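Local coordinates for ribosomal RNA small subunit methyltransferase E (Bacillus subtilis, PDB 1VHK), which probably methylates the N3 position of one specific uridine in 16S ribosomal RNA, using S-adenosyl-L-methionine as the methyl donor, at residues A214-L219 with G224-L229; P19-T24 with A53-Q58; G92-W97 with L234-A239; K136-A141 with P151-V156; R77-K82 with S245-Q250. One frame throughout, in Å; residues are numbered along the deposited sequence.

Contact 1 (A214-L219 with G224-L229); sequences AEVERL and GVTCGL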
# COMPACT_ATOMS: atom_id res chain seq x y z
N ALA A 214 21.45 -9.65 -17.47
CA ALA A 214 21.29 -9.19 -18.84
C ALA A 214 20.27 -8.07 -18.92
O ALA A 214 20.61 -6.97 -19.38
CB ALA A 214 20.94 -10.33 -19.76
N GLU A 215 19.08 -8.30 -18.40
CA GLU A 215 17.97 -7.38 -18.33
C GLU A 215 18.33 -6.05 -17.67
O GLU A 215 17.99 -4.98 -18.18
CB GLU A 215 16.80 -8.04 -17.57
CG GLU A 215 16.05 -9.08 -18.39
CD GLU A 215 15.08 -9.90 -17.56
OE1 GLU A 215 14.04 -10.33 -18.09
OE2 GLU A 215 15.41 -10.11 -16.37
N VAL A 216 19.03 -6.12 -16.53
CA VAL A 216 19.44 -4.87 -15.86
C VAL A 216 20.29 -4.05 -16.82
O VAL A 216 19.99 -2.89 -17.11
CB VAL A 216 20.16 -5.08 -14.53
CG1 VAL A 216 20.54 -3.73 -13.91
CG2 VAL A 216 19.31 -5.87 -13.56
N GLU A 217 21.31 -4.70 -17.38
CA GLU A 217 22.15 -4.08 -18.39
C GLU A 217 21.37 -3.36 -19.47
O GLU A 217 21.71 -2.21 -19.77
CB GLU A 217 23.08 -5.13 -19.01
CG GLU A 217 24.33 -5.39 -18.18
CD GLU A 217 25.45 -6.01 -19.00
OE1 GLU A 217 26.07 -5.28 -19.81
OE2 GLU A 217 25.71 -7.23 -18.86
N ARG A 218 20.33 -3.94 -20.05
CA ARG A 218 19.54 -3.24 -21.07
C ARG A 218 18.74 -2.07 -20.49
O ARG A 218 18.59 -1.02 -21.14
CB ARG A 218 18.60 -4.23 -21.76
CG ARG A 218 19.01 -5.67 -21.56
CD ARG A 218 19.31 -6.37 -22.86
NE ARG A 218 19.89 -5.49 -23.85
CZ ARG A 218 21.13 -5.03 -23.92
NH1 ARG A 218 22.03 -5.36 -23.01
NH2 ARG A 218 21.48 -4.22 -24.92
N LEU A 219 18.21 -2.25 -19.27
CA LEU A 219 17.47 -1.17 -18.62
C LEU A 219 18.41 -0.00 -18.30
O LEU A 219 18.11 1.14 -18.63
CB LEU A 219 16.73 -1.66 -17.37
CG LEU A 219 15.60 -2.65 -17.62
CD1 LEU A 219 15.37 -3.55 -16.42
CD2 LEU A 219 14.32 -1.95 -18.01
N GLY A 224 17.76 3.60 -17.23
CA GLY A 224 17.10 3.09 -16.02
C GLY A 224 18.19 3.10 -14.93
O GLY A 224 19.35 2.81 -15.27
N VAL A 225 17.84 3.54 -13.73
CA VAL A 225 18.83 3.57 -12.65
C VAL A 225 18.43 2.62 -11.53
O VAL A 225 17.40 2.84 -10.89
CB VAL A 225 18.98 4.99 -12.06
CG1 VAL A 225 19.86 4.99 -10.83
CG2 VAL A 225 19.47 5.96 -13.11
N THR A 226 19.28 1.64 -11.24
CA THR A 226 19.03 0.67 -10.20
C THR A 226 19.00 1.29 -8.80
O THR A 226 19.86 2.08 -8.44
CB THR A 226 20.02 -0.50 -10.21
OG1 THR A 226 21.31 -0.07 -9.84
CG2 THR A 226 20.02 -1.20 -11.55
N CYS A 227 18.00 0.90 -8.01
CA CYS A 227 17.79 1.42 -6.68
C CYS A 227 17.32 0.32 -5.72
O CYS A 227 16.49 -0.52 -6.09
CB CYS A 227 16.67 2.47 -6.65
SG CYS A 227 16.98 3.98 -7.52
N GLY A 228 17.81 0.41 -4.49
CA GLY A 228 17.37 -0.52 -3.46
C GLY A 228 16.16 0.14 -2.76
O GLY A 228 16.07 1.37 -2.79
N LEU A 229 15.27 -0.66 -2.23
CA LEU A 229 14.06 -0.20 -1.57
C LEU A 229 14.07 -0.63 -0.11
O LEU A 229 13.09 -1.21 0.38
CB LEU A 229 12.85 -0.85 -2.28
CG LEU A 229 12.64 -0.39 -3.73
CD1 LEU A 229 11.32 -0.91 -4.27
CD2 LEU A 229 12.70 1.14 -3.82

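Contact 2 (P19-T24 with A53-Q58); sequences PTFSIT and AKCELQ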
# COMPACT_ATOMS: atom_id res chain seq x y z
N PRO A 19 -29.62 21.11 -15.31
CA PRO A 19 -29.91 21.16 -13.89
C PRO A 19 -29.72 19.85 -13.16
O PRO A 19 -29.51 19.83 -11.94
CB PRO A 19 -31.34 21.67 -13.79
CG PRO A 19 -31.74 22.07 -15.16
CD PRO A 19 -30.87 21.27 -16.10
N THR A 20 -29.85 18.73 -13.85
CA THR A 20 -29.64 17.40 -13.33
C THR A 20 -28.88 16.61 -14.42
O THR A 20 -28.72 17.14 -15.52
CB THR A 20 -30.91 16.61 -13.01
OG1 THR A 20 -31.62 16.35 -14.23
CG2 THR A 20 -31.82 17.30 -12.01
N PHE A 21 -28.44 15.42 -14.11
CA PHE A 21 -27.73 14.59 -15.09
C PHE A 21 -28.13 13.15 -14.84
O PHE A 21 -28.60 12.86 -13.75
CB PHE A 21 -26.22 14.79 -15.04
CG PHE A 21 -25.58 14.29 -13.78
CD1 PHE A 21 -25.53 15.09 -12.65
CD2 PHE A 21 -25.04 13.02 -13.71
CE1 PHE A 21 -24.96 14.64 -11.48
CE2 PHE A 21 -24.47 12.55 -12.55
CZ PHE A 21 -24.43 13.37 -11.43
N SER A 22 -27.99 12.27 -15.82
CA SER A 22 -28.40 10.89 -15.63
C SER A 22 -27.30 9.88 -15.92
O SER A 22 -26.44 10.03 -16.78
CB SER A 22 -29.64 10.58 -16.47
OG SER A 22 -29.52 11.13 -17.76
N ILE A 23 -27.37 8.80 -15.15
CA ILE A 23 -26.43 7.71 -15.20
C ILE A 23 -26.98 6.54 -15.99
O ILE A 23 -28.03 5.98 -15.66
CB ILE A 23 -26.09 7.23 -13.76
CG1 ILE A 23 -25.67 8.42 -12.91
CG2 ILE A 23 -25.01 6.17 -13.80
CD1 ILE A 23 -25.25 8.11 -11.50
N THR A 24 -26.28 6.16 -17.07
CA THR A 24 -26.69 5.03 -17.88
C THR A 24 -25.60 3.96 -17.95
O THR A 24 -24.43 4.19 -17.67
CB THR A 24 -27.13 5.42 -19.30
OG1 THR A 24 -26.12 6.22 -19.92
CG2 THR A 24 -28.44 6.19 -19.30
N ALA A 53 -18.04 15.36 -7.30
CA ALA A 53 -19.23 15.99 -6.77
C ALA A 53 -20.02 15.13 -5.79
O ALA A 53 -20.09 13.91 -5.82
CB ALA A 53 -20.16 16.37 -7.94
N LYS A 54 -20.72 15.81 -4.87
CA LYS A 54 -21.67 15.12 -4.01
C LYS A 54 -23.05 15.24 -4.71
O LYS A 54 -23.49 16.33 -5.11
CB LYS A 54 -21.72 15.64 -2.62
CG LYS A 54 -22.30 14.69 -1.59
CD LYS A 54 -21.93 15.12 -0.18
CE LYS A 54 -20.45 15.44 -0.06
NZ LYS A 54 -19.69 14.41 0.70
N CYS A 55 -23.61 14.08 -5.05
CA CYS A 55 -24.88 14.06 -5.75
C CYS A 55 -26.00 13.42 -4.93
O CYS A 55 -25.77 12.57 -4.08
CB CYS A 55 -24.76 13.32 -7.09
SG CYS A 55 -23.39 13.87 -8.13
N GLU A 56 -27.21 13.86 -5.26
CA GLU A 56 -28.46 13.38 -4.68
C GLU A 56 -29.30 12.68 -5.75
O GLU A 56 -29.50 13.19 -6.85
CB GLU A 56 -29.22 14.56 -4.06
CG GLU A 56 -30.26 14.23 -3.04
CD GLU A 56 -30.61 15.32 -2.06
OE1 GLU A 56 -29.91 15.49 -1.04
OE2 GLU A 56 -31.65 16.01 -2.23
N LEU A 57 -29.74 11.45 -5.48
CA LEU A 57 -30.58 10.76 -6.46
C LEU A 57 -31.97 11.39 -6.48
O LEU A 57 -32.73 11.38 -5.53
CB LEU A 57 -30.63 9.28 -6.23
CG LEU A 57 -29.45 8.40 -6.62
CD1 LEU A 57 -28.64 9.01 -7.76
CD2 LEU A 57 -28.56 8.09 -5.43
N GLN A 58 -32.23 12.08 -7.58
CA GLN A 58 -33.48 12.75 -7.86
C GLN A 58 -34.43 11.74 -8.51
O GLN A 58 -35.58 11.58 -8.09
CB GLN A 58 -33.24 13.93 -8.81
CG GLN A 58 -34.49 14.59 -9.33
CD GLN A 58 -34.32 16.06 -9.65
OE1 GLN A 58 -35.16 16.69 -10.31
NE2 GLN A 58 -33.21 16.63 -9.17

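Contact 3 (G92-W97 with L234-A239); sequences GDKLEW and LRTETA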
# COMPACT_ATOMS: atom_id res chain seq x y z
N GLY A 92 0.49 -17.09 -9.88
CA GLY A 92 -0.78 -17.06 -9.16
C GLY A 92 -1.59 -15.86 -9.65
O GLY A 92 -1.64 -15.59 -10.85
N ASP A 93 -2.18 -15.15 -8.73
CA ASP A 93 -2.93 -13.95 -9.01
C ASP A 93 -2.31 -12.71 -8.36
O ASP A 93 -3.04 -11.75 -8.05
CB ASP A 93 -4.36 -14.09 -8.44
CG ASP A 93 -5.24 -14.92 -9.34
OD1 ASP A 93 -5.51 -14.49 -10.48
OD2 ASP A 93 -5.65 -16.03 -8.90
N LYS A 94 -0.99 -12.61 -8.29
CA LYS A 94 -0.31 -11.49 -7.68
C LYS A 94 -0.46 -10.19 -8.43
O LYS A 94 -0.41 -9.09 -7.85
CB LYS A 94 1.17 -11.84 -7.46
CG LYS A 94 1.38 -12.97 -6.48
CD LYS A 94 2.72 -13.65 -6.71
CE LYS A 94 3.05 -14.63 -5.61
NZ LYS A 94 4.06 -15.63 -6.03
N LEU A 95 -0.73 -10.27 -9.74
CA LEU A 95 -0.92 -9.07 -10.54
C LEU A 95 -2.18 -8.32 -10.13
O LEU A 95 -2.17 -7.09 -10.14
CB LEU A 95 -0.91 -9.33 -12.01
CG LEU A 95 -0.11 -8.46 -12.94
CD1 LEU A 95 -0.80 -8.33 -14.29
CD2 LEU A 95 0.23 -7.10 -12.38
N GLU A 96 -3.24 -9.02 -9.76
CA GLU A 96 -4.46 -8.37 -9.32
C GLU A 96 -4.21 -7.62 -8.00
O GLU A 96 -4.75 -6.54 -7.83
CB GLU A 96 -5.60 -9.36 -9.11
CG GLU A 96 -6.19 -9.95 -10.37
CD GLU A 96 -7.35 -10.88 -10.08
OE1 GLU A 96 -7.80 -10.91 -8.91
OE2 GLU A 96 -7.84 -11.58 -10.99
N TRP A 97 -3.41 -8.19 -7.12
CA TRP A 97 -3.09 -7.55 -5.84
C TRP A 97 -2.24 -6.31 -6.10
O TRP A 97 -2.41 -5.26 -5.52
CB TRP A 97 -2.32 -8.53 -4.95
CG TRP A 97 -2.65 -8.46 -3.50
CD1 TRP A 97 -3.79 -8.93 -2.90
CD2 TRP A 97 -1.86 -7.89 -2.44
NE1 TRP A 97 -3.77 -8.67 -1.54
CE2 TRP A 97 -2.58 -8.05 -1.24
CE3 TRP A 97 -0.61 -7.25 -2.41
CZ2 TRP A 97 -2.09 -7.60 -0.01
CZ3 TRP A 97 -0.14 -6.82 -1.19
CH2 TRP A 97 -0.88 -6.98 -0.01
N LEU A 234 12.02 -7.96 -0.60
CA LEU A 234 10.62 -7.81 -0.84
C LEU A 234 10.05 -8.68 -1.96
O LEU A 234 10.65 -8.86 -3.00
CB LEU A 234 10.35 -6.32 -1.15
CG LEU A 234 10.14 -5.34 -0.01
CD1 LEU A 234 10.52 -5.85 1.36
CD2 LEU A 234 10.89 -4.03 -0.29
N ARG A 235 8.84 -9.22 -1.76
CA ARG A 235 8.21 -10.02 -2.80
C ARG A 235 7.74 -9.13 -3.93
O ARG A 235 7.58 -7.91 -3.78
CB ARG A 235 7.07 -10.87 -2.21
CG ARG A 235 7.57 -11.84 -1.13
CD ARG A 235 6.46 -12.41 -0.29
NE ARG A 235 6.94 -13.03 0.95
CZ ARG A 235 6.53 -14.22 1.39
NH1 ARG A 235 7.01 -14.72 2.52
NH2 ARG A 235 5.65 -14.95 0.69
N THR A 236 7.49 -9.70 -5.12
CA THR A 236 7.09 -8.95 -6.26
C THR A 236 5.84 -8.11 -6.09
O THR A 236 5.72 -7.13 -6.84
CB THR A 236 6.86 -9.79 -7.55
OG1 THR A 236 6.14 -10.98 -7.27
CG2 THR A 236 8.22 -10.05 -8.09
N GLU A 237 4.91 -8.63 -5.31
CA GLU A 237 3.66 -7.97 -5.00
C GLU A 237 3.88 -6.91 -3.92
O GLU A 237 3.17 -5.90 -3.91
CB GLU A 237 2.56 -8.96 -4.65
CG GLU A 237 2.73 -9.80 -3.43
CD GLU A 237 3.61 -11.01 -3.52
OE1 GLU A 237 4.57 -11.06 -4.33
OE2 GLU A 237 3.40 -11.99 -2.75
N THR A 238 4.99 -6.99 -3.19
CA THR A 238 5.32 -6.08 -2.10
C THR A 238 6.13 -4.87 -2.51
O THR A 238 5.76 -3.73 -2.15
CB THR A 238 6.02 -6.79 -0.93
OG1 THR A 238 5.39 -8.05 -0.67
CG2 THR A 238 5.95 -5.96 0.34
N ALA A 239 7.13 -5.01 -3.35
CA ALA A 239 8.01 -3.95 -3.81
C ALA A 239 7.35 -2.68 -4.30
O ALA A 239 7.70 -1.59 -3.86
CB ALA A 239 8.97 -4.45 -4.90

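Contact 4 (K136-A141 with P151-V156); sequences KIAKEA and PRVMDV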
# COMPACT_ATOMS: atom_id res chain seq x y z
N LYS A 136 -11.10 -3.85 -14.57
CA LYS A 136 -12.22 -3.90 -13.65
C LYS A 136 -11.71 -3.78 -12.22
O LYS A 136 -12.24 -3.03 -11.40
CB LYS A 136 -13.01 -5.17 -13.92
CG LYS A 136 -13.86 -5.75 -12.83
CD LYS A 136 -14.53 -7.06 -13.30
CE LYS A 136 -15.81 -7.33 -12.51
NZ LYS A 136 -15.52 -7.64 -11.08
N ILE A 137 -10.60 -4.43 -11.89
CA ILE A 137 -10.03 -4.37 -10.56
C ILE A 137 -9.53 -2.98 -10.21
O ILE A 137 -9.68 -2.54 -9.07
CB ILE A 137 -8.91 -5.41 -10.41
CG1 ILE A 137 -9.60 -6.79 -10.33
CG2 ILE A 137 -8.04 -5.14 -9.20
CD1 ILE A 137 -8.73 -7.94 -10.76
N ALA A 138 -9.01 -2.27 -11.20
CA ALA A 138 -8.46 -0.95 -11.09
C ALA A 138 -9.53 0.11 -10.88
O ALA A 138 -9.30 1.08 -10.17
CB ALA A 138 -7.67 -0.59 -12.34
N LYS A 139 -10.66 -0.08 -11.55
CA LYS A 139 -11.82 0.79 -11.45
C LYS A 139 -12.48 0.71 -10.07
O LYS A 139 -12.89 1.70 -9.50
CB LYS A 139 -12.84 0.33 -12.52
CG LYS A 139 -13.71 1.46 -13.04
CD LYS A 139 -15.08 0.95 -13.49
CE LYS A 139 -15.90 2.09 -14.07
NZ LYS A 139 -17.30 1.69 -14.32
N GLU A 140 -12.55 -0.50 -9.52
CA GLU A 140 -13.18 -0.68 -8.19
C GLU A 140 -12.26 -0.16 -7.10
O GLU A 140 -12.63 0.63 -6.21
CB GLU A 140 -13.55 -2.14 -8.06
CG GLU A 140 -14.32 -2.65 -6.92
CD GLU A 140 -13.73 -2.53 -5.54
OE1 GLU A 140 -12.50 -2.69 -5.37
OE2 GLU A 140 -14.51 -2.25 -4.58
N ALA A 141 -10.96 -0.47 -7.21
CA ALA A 141 -9.99 0.07 -6.24
C ALA A 141 -10.05 1.61 -6.29
O ALA A 141 -9.99 2.32 -5.30
CB ALA A 141 -8.60 -0.41 -6.61
N PRO A 151 -6.69 4.29 -12.97
CA PRO A 151 -5.42 3.96 -13.60
C PRO A 151 -5.61 3.00 -14.76
O PRO A 151 -6.38 2.05 -14.69
CB PRO A 151 -4.57 3.37 -12.50
CG PRO A 151 -5.32 3.49 -11.25
CD PRO A 151 -6.73 3.88 -11.56
N ARG A 152 -4.88 3.26 -15.84
CA ARG A 152 -4.89 2.44 -17.03
C ARG A 152 -3.95 1.25 -16.91
O ARG A 152 -2.91 1.27 -16.24
CB ARG A 152 -4.60 3.28 -18.27
CG ARG A 152 -4.31 2.48 -19.53
CD ARG A 152 -4.71 3.23 -20.79
NE ARG A 152 -3.66 4.12 -21.28
CZ ARG A 152 -2.76 3.79 -22.21
NH1 ARG A 152 -1.86 4.70 -22.56
NH2 ARG A 152 -2.77 2.59 -22.78
N VAL A 153 -4.43 0.10 -17.36
CA VAL A 153 -3.65 -1.14 -17.34
C VAL A 153 -3.30 -1.47 -18.79
O VAL A 153 -4.18 -1.56 -19.65
CB VAL A 153 -4.41 -2.29 -16.69
CG1 VAL A 153 -3.47 -3.45 -16.35
CG2 VAL A 153 -5.15 -1.86 -15.46
N MSE A 154 -2.02 -1.52 -19.11
CA MSE A 154 -1.64 -1.71 -20.52
C MSE A 154 -1.63 -3.16 -20.93
O MSE A 154 -1.96 -4.05 -20.14
CB MSE A 154 -0.29 -1.02 -20.76
CG MSE A 154 -0.26 0.42 -20.22
SE MSE A 154 1.13 1.44 -21.09
CE MSE A 154 0.41 1.51 -22.86
N ASP A 155 -1.28 -3.42 -22.19
CA ASP A 155 -1.22 -4.82 -22.64
C ASP A 155 0.11 -5.43 -22.22
O ASP A 155 1.09 -4.69 -22.05
CB ASP A 155 -1.38 -4.91 -24.14
CG ASP A 155 -2.82 -5.01 -24.58
OD1 ASP A 155 -3.19 -4.28 -25.54
OD2 ASP A 155 -3.56 -5.81 -23.96
N VAL A 156 0.14 -6.73 -21.95
CA VAL A 156 1.43 -7.31 -21.57
C VAL A 156 2.46 -7.02 -22.66
O VAL A 156 2.25 -7.07 -23.86
CB VAL A 156 1.33 -8.77 -21.20
CG1 VAL A 156 -0.00 -9.03 -20.48
CG2 VAL A 156 1.47 -9.69 -22.40

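Contact 5 (R77-K82 with S245-Q250); sequences RELPIK and SAISYQ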
# COMPACT_ATOMS: atom_id res chain seq x y z
N ARG A 77 -7.15 14.05 -4.85
CA ARG A 77 -6.37 13.08 -4.07
C ARG A 77 -5.33 12.38 -4.90
O ARG A 77 -4.83 11.34 -4.49
CB ARG A 77 -7.32 12.12 -3.36
CG ARG A 77 -8.32 12.79 -2.45
CD ARG A 77 -9.29 11.81 -1.84
NE ARG A 77 -10.30 12.42 -0.98
CZ ARG A 77 -11.46 12.92 -1.36
NH1 ARG A 77 -11.82 12.90 -2.64
NH2 ARG A 77 -12.29 13.44 -0.44
N GLU A 78 -4.96 12.98 -6.03
CA GLU A 78 -3.96 12.37 -6.91
C GLU A 78 -2.54 12.64 -6.48
O GLU A 78 -2.24 13.67 -5.85
CB GLU A 78 -4.21 12.79 -8.36
CG GLU A 78 -5.43 12.18 -9.02
CD GLU A 78 -5.55 10.69 -9.05
OE1 GLU A 78 -4.60 9.94 -9.41
OE2 GLU A 78 -6.64 10.16 -8.69
N LEU A 79 -1.65 11.66 -6.64
CA LEU A 79 -0.23 11.88 -6.33
C LEU A 79 0.26 13.08 -7.14
O LEU A 79 -0.07 13.17 -8.33
CB LEU A 79 0.62 10.70 -6.74
CG LEU A 79 0.88 9.54 -5.84
CD1 LEU A 79 1.91 8.59 -6.49
CD2 LEU A 79 1.31 9.95 -4.44
N PRO A 80 1.19 13.85 -6.60
CA PRO A 80 1.74 14.99 -7.34
C PRO A 80 2.50 14.55 -8.56
O PRO A 80 2.72 15.37 -9.44
CB PRO A 80 2.66 15.70 -6.38
CG PRO A 80 2.68 14.90 -5.14
CD PRO A 80 1.70 13.79 -5.23
N ILE A 81 2.98 13.30 -8.63
CA ILE A 81 3.71 12.89 -9.83
C ILE A 81 3.10 11.61 -10.40
O ILE A 81 2.56 10.84 -9.62
CB ILE A 81 5.21 12.65 -9.58
CG1 ILE A 81 5.44 11.30 -8.93
CG2 ILE A 81 5.83 13.76 -8.73
CD1 ILE A 81 6.87 10.89 -8.76
N LYS A 82 3.24 11.42 -11.71
CA LYS A 82 2.71 10.25 -12.39
C LYS A 82 3.58 9.03 -12.26
O LYS A 82 4.69 8.97 -12.81
CB LYS A 82 2.52 10.59 -13.89
CG LYS A 82 1.48 11.69 -14.07
CD LYS A 82 1.05 11.85 -15.51
CE LYS A 82 -0.08 12.89 -15.61
NZ LYS A 82 -0.79 12.79 -16.92
N SER A 245 4.05 3.98 -1.58
CA SER A 245 3.88 4.49 -0.24
C SER A 245 4.99 5.46 0.12
O SER A 245 4.67 6.56 0.60
CB SER A 245 3.79 3.35 0.79
OG SER A 245 2.67 2.52 0.47
N ALA A 246 6.23 5.17 -0.22
CA ALA A 246 7.33 6.10 0.01
C ALA A 246 7.13 7.37 -0.81
O ALA A 246 7.24 8.48 -0.27
CB ALA A 246 8.66 5.43 -0.32
N ILE A 247 6.72 7.27 -2.08
CA ILE A 247 6.53 8.50 -2.87
C ILE A 247 5.49 9.40 -2.22
O ILE A 247 5.62 10.63 -2.13
CB ILE A 247 6.23 8.15 -4.34
CG1 ILE A 247 7.51 7.76 -5.05
CG2 ILE A 247 5.56 9.28 -5.11
CD1 ILE A 247 7.40 6.65 -6.07
N SER A 248 4.41 8.78 -1.72
CA SER A 248 3.36 9.50 -1.03
C SER A 248 3.89 10.20 0.22
O SER A 248 3.59 11.39 0.45
CB SER A 248 2.21 8.59 -0.65
OG SER A 248 1.34 9.22 0.29
N TYR A 249 4.75 9.49 0.96
CA TYR A 249 5.30 10.06 2.19
C TYR A 249 6.13 11.30 1.90
O TYR A 249 6.02 12.33 2.56
CB TYR A 249 6.10 8.99 2.91
CG TYR A 249 6.78 9.52 4.16
CD1 TYR A 249 6.10 9.67 5.36
CD2 TYR A 249 8.11 9.92 4.08
CE1 TYR A 249 6.73 10.19 6.47
CE2 TYR A 249 8.75 10.43 5.18
CZ TYR A 249 8.06 10.55 6.37
OH TYR A 249 8.77 11.03 7.46
N GLN A 250 6.97 11.21 0.88
CA GLN A 250 7.84 12.27 0.45
C GLN A 250 7.14 13.44 -0.20
O GLN A 250 7.44 14.61 0.08
CB GLN A 250 8.89 11.70 -0.55
CG GLN A 250 9.67 12.83 -1.22
CD GLN A 250 10.75 13.38 -0.29
OE1 GLN A 250 10.96 14.57 -0.21
NE2 GLN A 250 11.47 12.50 0.40

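Contact 1 (A214-L219 with G224-L229)
Val-216 on the helix and Thr-226 on the strand meet methyl to methyl, CG1 of Val-216 lying 3.5 Å from CG2 of Thr-226. The two side chains cross at about a right angle, and one methyl of each makes the touch. Val-216 carries CG1 opposite its backbone N (chi1 -180°), which leads this methyl out toward the strand, while CG2 stays beside the backbone N. On Thr-226 the torsion of 68° sets OG1 between the backbone N and the carbonyl carbon and swings CG2 away from the carbonyl, so that the threonine offers its carbon branch to the valine. Tyr-176 lies against both residues and completes this apolar patch. At the other end of the contact the backbones come together. Gly-224 N donates to Leu-219 O at 2.9 Å, with an N-H...O angle of 148°, and the donor sits above the carbonyl plane. Here the chains are close, their CA atoms 5.0 Å apart, and Gly-224 brings no side chain to the helix. The side chain of Leu-219 makes its contacts elsewhere, on Leu-163, Met-166 and Val-174. Val-225 points away from the helix, and its backbone bonds to Cys-172 and Val-174 of the neighbouring strand. Helix 213-221 thus folds back tightly into strand 225-227 and completes a beta-alpha-beta crossover from strand 200-205 to the edge of the six-stranded parallel sheet, in the alpha/beta fold of SPOUT methyltransferases.

Contact 2 (P19-T24 with A53-Q58)
The Phe-21 ring meets Cys-55 at its rim: SG lies in the ring plane, 3.5 Å from CZ, and strand 53-57 brings no atom over either face. Measured to the ring centroid the sulfur is 4.8 Å away and 88° off the normal, an edge-on sulfur-aromatic contact. The phenyl reaches it because chi1 of Phe-21 (67°) sets CG between the backbone N and the carbonyl carbon, while Cys-55 itself points toward the other segment. The other flat group, the Gln-58 amide, lies beside Thr-20. CG2 of Thr-20 is 3.2 Å from NE2 of Gln-58 and 3.7 Å from its CD, the two side chains crossing at about a right angle. This is a methyl-amide touch at the more exposed end of the contact, whereas Phe-21 and Cys-55 are buried. The two strands are not direct neighbours in the sheet. Strand 64-72 runs between them, pairing with Phe-21 and Ile-23 through Cys-67 and Val-65, and the Phe-21 ring also packs on Cys-67. On its other side strand 52-60 borders strand 42-46, where Cys-55 touches Cys-45, so the ring spans the sheet of the PUA domain from its edge strand 21-24 toward the middle.

Contact 3 (G92-W97 with L234-A239)
Glu-237 is touched by two residues of the helix start, Lys-94 slanting across its carboxylate and Trp-97 meeting its base. The aliphatic part of Lys-94 does the touching: CE lies 3.9 Å from OE2 of Glu-237, and CD is 4.0 Å from OE1. The ammonium passes beyond, NZ being 4.9 Å from OE1 of Glu-237, and forms its salt bridge with Glu-208 instead. Glu-237 folds up to this lysine through a bend at chi2 (-80°). Its OE2 has a salt bridge to Lys-101 of the second subunit, and its OE1 a weak hydrogen bond of 3.3 Å from Thr-236 OG1. CB of Glu-237 approaches CE3 of Trp-97 to 4.2 Å, oblique to the indole. With an alanine at Lys-94, Glu-208 would probably be left without its charge partner and a gap would open beside the Glu-237 carboxylate. Trp-97 also meets Trp-97 of the second subunit edge-to-face, and Arg-235 forms a salt bridge with Glu-140 of that subunit. The first turn of helix 94-104 and the loop leading into helix 239-253 therefore help build the dimer interface, consistent with SPOUT enzymes, which dimerise through their knotted C-terminal region.

Contact 4 (K136-A141 with P151-V156)
Ala-138 and Pro-151 bring their backbones closest, CA to CA 6.3 Å, where helix 131-144 passes over the start of the short edge strand 152-153. The helix is regular here, Glu-140 N bonding to Lys-136 O and Ala-141 N to Ile-137 O, and Ala-138 faces the strand. Its single methyl does most of the work. CB of Ala-138 lies 3.8 Å from O of Pro-151, and the same methyl is 4.2 Å from CG2 of Val-153, two residues along, so it faces both a peptide carbonyl and a valine branch. In return the proline ring reaches the helix backbone, CD of Pro-151 being 4.0 Å from O of Ala-138. Val-153 turns toward the helix with CG1 nearly opposite its backbone N (chi1 -165°), which puts CG2 on the alanine side. Arg-152, between the two touching residues, points away, in keeping with extended chain. The small alanine lets helix and strand approach closely, and the contact consists of van der Waals touches alone. Other parts of the fold close round it. Pro-151 packs on Thr-103 of helix 94-104 and on Phe-110, while Val-153 lies against Trp-134, one turn before Ala-138 on helix 131-144. Arg-152 and Met-154, a selenomethionine, bond through their backbones to Phe-110 of strand 109-113. Ala-141 packs on Arg-235 of the second subunit. The helix thus covers the outermost strand of the parallel sheet, running beside helix 94-104 and close to the dimer interface.

Contact 5 (R77-K82 with S245-Q250)
CG2 of Ile-247 is the shared point, met by two residues of the incoming chain. CD1 of Leu-79 lies 4.0 Å from it and CD1 of Ile-81 lies 4.2 Å from it, each side chain crossing that of Ile-247 at about a right angle. The other leucine branch reaches past the isoleucine to the next helix residue, CD2 of Leu-79 being 4.0 Å from CA of Ser-248 and 4.1 Å from its CB. Chi1 of Ile-247 (-77°) sets CG2 opposite the backbone N, which turns this methyl to both partners. The hydroxyl of Ser-248 serves a different purpose: OG bonds to Glu-252 a turn later and to Tyr-242 OH of the second subunit. Further out, Ile-247 is backed by Phe-188 and Val-192 of helix 187-193 and by Leu-201 and Ile-203 of strand 200-205, and Ile-81 rests on Leu-195. Lys-82 starts strand 82-88 with backbone bonds to Ser-199 and Leu-201. Here the linker from the PUA domain enters the SPOUT domain, whose C-terminal helix 239-253 packs on the parallel sheet on one side and meets its counterpart in the dimer on another.

How the contacts relate
Contact 2 alone lies in the five-stranded PUA sheet, on the opposite side of the chain's centre from contacts 1 and 3, and its centre is 48 Å from that of contact 1. The other four belong to the SPOUT methyltransferase domain. Along the chain contact 2 closes first; contact 5 then opens where the linker enters and closes on the C-terminal helix, enclosing contact 3, which in turn encloses contacts 4 and 1 in series. Contacts 1 and 4 sit at the two outer strands of the parallel sheet, 25 Å apart between centres. Contact 3 touches both, through Leu-234 and Glu-96. Contacts 3, 4 and 5 all reach the second subunit, so all three lie at or beside the dimer interface.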